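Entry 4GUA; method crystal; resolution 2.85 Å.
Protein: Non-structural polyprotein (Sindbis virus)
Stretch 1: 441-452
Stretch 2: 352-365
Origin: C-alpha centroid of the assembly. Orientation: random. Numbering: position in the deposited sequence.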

# COMPACT_ATOMS: atom_id res chain seq x y z
N HIS A 441 2.87 -3.59 -18.00
CA HIS A 441 3.71 -3.65 -19.19
C HIS A 441 4.77 -2.55 -19.28
O HIS A 441 5.43 -2.42 -20.31
CB HIS A 441 2.84 -3.69 -20.44
CG HIS A 441 2.05 -4.96 -20.54
ND1 HIS A 441 0.77 -5.08 -20.07
CD2 HIS A 441 2.39 -6.18 -21.03
CE1 HIS A 441 0.33 -6.31 -20.28
NE2 HIS A 441 1.30 -6.99 -20.86
N ASN A 442 4.89 -1.76 -18.22
CA ASN A 442 5.84 -0.65 -18.18
C ASN A 442 5.74 0.26 -19.40
O ASN A 442 6.74 0.59 -20.03
CB ASN A 442 7.27 -1.15 -18.04
CG ASN A 442 8.22 -0.05 -17.60
OD1 ASN A 442 7.79 0.98 -17.08
ND2 ASN A 442 9.51 -0.26 -17.82
N ILE A 443 4.51 0.64 -19.73
CA ILE A 443 4.25 1.54 -20.83
C ILE A 443 4.66 2.96 -20.46
O ILE A 443 4.22 3.50 -19.44
CB ILE A 443 2.76 1.48 -21.20
CG1 ILE A 443 2.41 0.05 -21.62
CG2 ILE A 443 2.44 2.49 -22.30
CD1 ILE A 443 0.99 -0.14 -22.06
N LYS A 444 5.51 3.55 -21.28
CA LYS A 444 6.12 4.84 -20.98
C LYS A 444 5.22 6.04 -21.32
O LYS A 444 5.26 7.08 -20.65
CB LYS A 444 7.46 4.97 -21.71
CG LYS A 444 8.47 3.88 -21.38
CD LYS A 444 9.21 4.21 -20.09
CE LYS A 444 10.51 3.42 -19.96
NZ LYS A 444 11.10 3.50 -18.59
N SER A 445 4.41 5.90 -22.36
CA SER A 445 3.50 6.97 -22.76
C SER A 445 2.19 6.36 -23.24
O SER A 445 2.18 5.29 -23.85
CB SER A 445 4.10 7.80 -23.90
OG SER A 445 4.54 6.96 -24.96
N VAL A 446 1.09 7.05 -22.99
CA VAL A 446 -0.19 6.53 -23.41
C VAL A 446 -1.09 7.64 -23.94
O VAL A 446 -1.19 8.70 -23.34
CB VAL A 446 -0.88 5.77 -22.25
CG1 VAL A 446 -0.93 6.64 -21.01
CG2 VAL A 446 -2.28 5.33 -22.65
N ALA A 447 -1.69 7.39 -25.10
CA ALA A 447 -2.69 8.30 -25.65
C ALA A 447 -4.04 7.78 -25.23
O ALA A 447 -4.34 6.60 -25.43
CB ALA A 447 -2.60 8.36 -27.16
N ILE A 448 -4.87 8.65 -24.67
CA ILE A 448 -6.16 8.22 -24.15
C ILE A 448 -7.23 9.29 -24.37
O ILE A 448 -6.96 10.49 -24.25
CB ILE A 448 -6.01 7.90 -22.65
CG1 ILE A 448 -7.35 7.55 -22.02
CG2 ILE A 448 -5.37 9.07 -21.92
CD1 ILE A 448 -7.21 7.04 -20.62
N PRO A 449 -8.45 8.86 -24.71
CA PRO A 449 -9.59 9.78 -24.84
C PRO A 449 -10.36 9.86 -23.53
O PRO A 449 -10.02 9.13 -22.60
CB PRO A 449 -10.44 9.09 -25.90
CG PRO A 449 -10.25 7.65 -25.61
CD PRO A 449 -8.82 7.50 -25.13
N LEU A 450 -11.39 10.69 -23.46
CA LEU A 450 -12.19 10.73 -22.25
C LEU A 450 -13.34 9.76 -22.40
O LEU A 450 -14.26 9.98 -23.19
CB LEU A 450 -12.72 12.14 -21.98
CG LEU A 450 -11.69 13.23 -21.70
CD1 LEU A 450 -12.38 14.53 -21.31
CD2 LEU A 450 -10.73 12.80 -20.61
N LEU A 451 -13.29 8.67 -21.64
CA LEU A 451 -14.29 7.62 -21.76
C LEU A 451 -15.67 8.13 -21.38
O LEU A 451 -15.83 8.95 -20.48
CB LEU A 451 -13.90 6.43 -20.88
CG LEU A 451 -12.55 5.79 -21.22
CD1 LEU A 451 -12.23 4.64 -20.29
CD2 LEU A 451 -12.53 5.30 -22.67
N SER A 452 -16.67 7.63 -22.11
CA SER A 452 -18.08 7.88 -21.81
C SER A 452 -18.48 9.34 -21.94
O SER A 452 -19.46 9.75 -21.31
CB SER A 452 -18.43 7.41 -20.40
OG SER A 452 -18.21 6.02 -20.23
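Stretch 2, residues 352-365: NIADCQEEAVVNAA

Stretch 2 lies alongside stretch 1 as a neighbouring parallel β-strand, although at least 83 residues separate any touching pair in the sequence. It opens with a short 3-10 segment, Ile353 to Asp355, held by Asp355 N to Asn352 O (3.0 Å) and Cys356 N to Ile353 O (2.9 Å), with Ala354 N bonded to Asn352 OD1 at 3.1 Å. It then extends into a strand around Ala360 to Ala364, beside the strand around Ser445 to Ile448. The two axes run the same way, crossing at -24° and approaching to 4.5 Å. Val446 pairs with Ala360 (CA to CA 4.8 Å) and Ala447 with Val361 (CA to CA 4.5 Å).

The hydrogen bonds alternate as parallel pairing requires: Ala360 N donates to Ser445 O at 3.1 Å, Ala447 N to Ala360 O at 2.8 Å, and Val362 N to Ala447 O at 2.7 Å. Ala447 thus spans Ala360 and Val362 with its own amide and carbonyl, while Val446 CA and Val361 CA make CA-H...O contacts with Ala360 O (3.2 Å) and Ala447 O (3.4 Å).

At the entrance to the strands the polar groups interlock. Ser445 OG accepts the amide of Glu359, N to OG 2.7 Å, and also lies 3.3 Å from Glu358 CA. Glu359, extended with chi1 and chi2 both t, reaches back past Ile443 so that its OE1 receives Lys444 N at 3.1 Å, nearly in line at 176°.

On the face bearing Ala447 and Val361, the small methyl of Ala447 lies against three side chains: Ala447 CB is 4.1 Å from Ile353 CG1, 3.9 Å from Cys356 CB and 4.1 Å from Val361 CG2. Ile353, in the 3-10 segment, thus lies against Ala447, and its CD1 is 4.3 Å from Pro449 CD. On the face bearing Val446 and Ala360, the short side chain is on stretch 2: Ile443 CG2 packs on Ala360 CB at 3.7 Å, and Val446 CG2 meets Val362 CG2 at the same distance. Val362 is a bump between several neighbours, its CB 4.0 Å from Ile448 CG1 and its CG1 3.9 Å from Pro449 CD.

Beyond the paired residues the proline ring continues the packing, with Pro449 CD 3.1 Å from Val362 O and Pro449 CG 4.0 Å from Ala364 CB. Leu451 starts sideways, but its end comes nearer, placing CD2 3.7 Å from Ala364 CB. Altogether 704 Å² is buried, counting both sides.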

# COMPACT_ATOMS: atom_id res chain seq x y z
N ASN A 352 -5.86 13.90 -34.52
CA ASN A 352 -6.45 12.58 -34.66
C ASN A 352 -5.62 11.56 -33.90
O ASN A 352 -4.43 11.40 -34.15
CB ASN A 352 -6.53 12.19 -36.14
CG ASN A 352 -7.12 10.81 -36.35
OD1 ASN A 352 -7.60 10.18 -35.41
ND2 ASN A 352 -7.08 10.33 -37.59
N ILE A 353 -6.26 10.85 -32.97
CA ILE A 353 -5.53 9.95 -32.09
C ILE A 353 -4.86 8.81 -32.85
O ILE A 353 -3.87 8.24 -32.39
CB ILE A 353 -6.46 9.37 -30.99
CG1 ILE A 353 -5.63 8.88 -29.80
CG2 ILE A 353 -7.34 8.26 -31.55
CD1 ILE A 353 -6.48 8.40 -28.63
N ALA A 354 -5.39 8.48 -34.03
CA ALA A 354 -4.81 7.41 -34.83
C ALA A 354 -3.36 7.70 -35.17
O ALA A 354 -2.57 6.79 -35.42
CB ALA A 354 -5.62 7.21 -36.10
N ASP A 355 -3.00 8.98 -35.17
CA ASP A 355 -1.66 9.40 -35.54
C ASP A 355 -0.72 9.53 -34.34
O ASP A 355 0.42 9.99 -34.47
CB ASP A 355 -1.71 10.70 -36.35
CG ASP A 355 -2.22 10.50 -37.77
OD1 ASP A 355 -1.81 9.51 -38.42
OD2 ASP A 355 -3.03 11.33 -38.25
N CYS A 356 -1.19 9.13 -33.16
CA CYS A 356 -0.42 9.32 -31.93
C CYS A 356 0.98 8.70 -31.99
O CYS A 356 1.19 7.66 -32.62
CB CYS A 356 -1.19 8.78 -30.73
SG CYS A 356 -1.45 6.99 -30.71
N GLN A 357 1.93 9.37 -31.34
CA GLN A 357 3.30 8.87 -31.21
C GLN A 357 3.55 8.15 -29.89
O GLN A 357 4.65 7.65 -29.65
CB GLN A 357 4.30 10.03 -31.36
CG GLN A 357 4.40 10.61 -32.76
CD GLN A 357 4.91 9.59 -33.77
OE1 GLN A 357 6.01 9.06 -33.64
NE2 GLN A 357 4.09 9.30 -34.79
N GLU A 358 2.55 8.09 -29.02
CA GLU A 358 2.72 7.48 -27.69
C GLU A 358 2.79 5.96 -27.80
O GLU A 358 2.22 5.39 -28.73
CB GLU A 358 1.58 7.88 -26.76
CG GLU A 358 1.63 9.33 -26.28
CD GLU A 358 1.30 10.33 -27.37
OE1 GLU A 358 0.53 9.99 -28.28
OE2 GLU A 358 1.80 11.48 -27.29
N GLU A 359 3.47 5.31 -26.86
CA GLU A 359 3.71 3.86 -26.92
C GLU A 359 2.43 3.05 -27.02
O GLU A 359 2.37 2.06 -27.77
CB GLU A 359 4.51 3.39 -25.70
CG GLU A 359 4.74 1.88 -25.68
CD GLU A 359 5.60 1.42 -24.52
OE1 GLU A 359 6.33 2.25 -23.93
OE2 GLU A 359 5.53 0.21 -24.18
N ALA A 360 1.43 3.43 -26.25
CA ALA A 360 0.14 2.75 -26.29
C ALA A 360 -0.97 3.76 -26.52
O ALA A 360 -0.89 4.91 -26.11
CB ALA A 360 -0.09 1.99 -25.00
N VAL A 361 -2.02 3.31 -27.19
CA VAL A 361 -3.19 4.14 -27.42
C VAL A 361 -4.40 3.44 -26.84
O VAL A 361 -4.55 2.22 -26.97
CB VAL A 361 -3.40 4.39 -28.93
CG1 VAL A 361 -3.61 3.07 -29.67
CG2 VAL A 361 -4.58 5.33 -29.15
N VAL A 362 -5.27 4.22 -26.21
CA VAL A 362 -6.46 3.67 -25.58
C VAL A 362 -7.65 3.96 -26.46
O VAL A 362 -7.87 5.10 -26.87
CB VAL A 362 -6.71 4.28 -24.19
CG1 VAL A 362 -8.10 3.90 -23.68
CG2 VAL A 362 -5.63 3.85 -23.20
N ASN A 363 -8.38 2.91 -26.81
CA ASN A 363 -9.63 3.05 -27.52
C ASN A 363 -10.79 3.21 -26.54
O ASN A 363 -10.81 2.58 -25.48
CB ASN A 363 -9.87 1.81 -28.39
CG ASN A 363 -11.17 1.88 -29.17
OD1 ASN A 363 -11.59 2.96 -29.59
ND2 ASN A 363 -11.81 0.74 -29.36
N ALA A 364 -11.76 4.04 -26.90
CA ALA A 364 -13.00 4.10 -26.14
C ALA A 364 -13.90 3.07 -26.79
O ALA A 364 -14.46 3.29 -27.88
CB ALA A 364 -13.61 5.48 -26.21
N ALA A 365 -14.08 1.96 -26.09
CA ALA A 365 -14.59 0.75 -26.70
C ALA A 365 -16.01 0.46 -26.28
O ALA A 365 -16.59 1.20 -25.48
CB ALA A 365 -13.70 -0.41 -26.32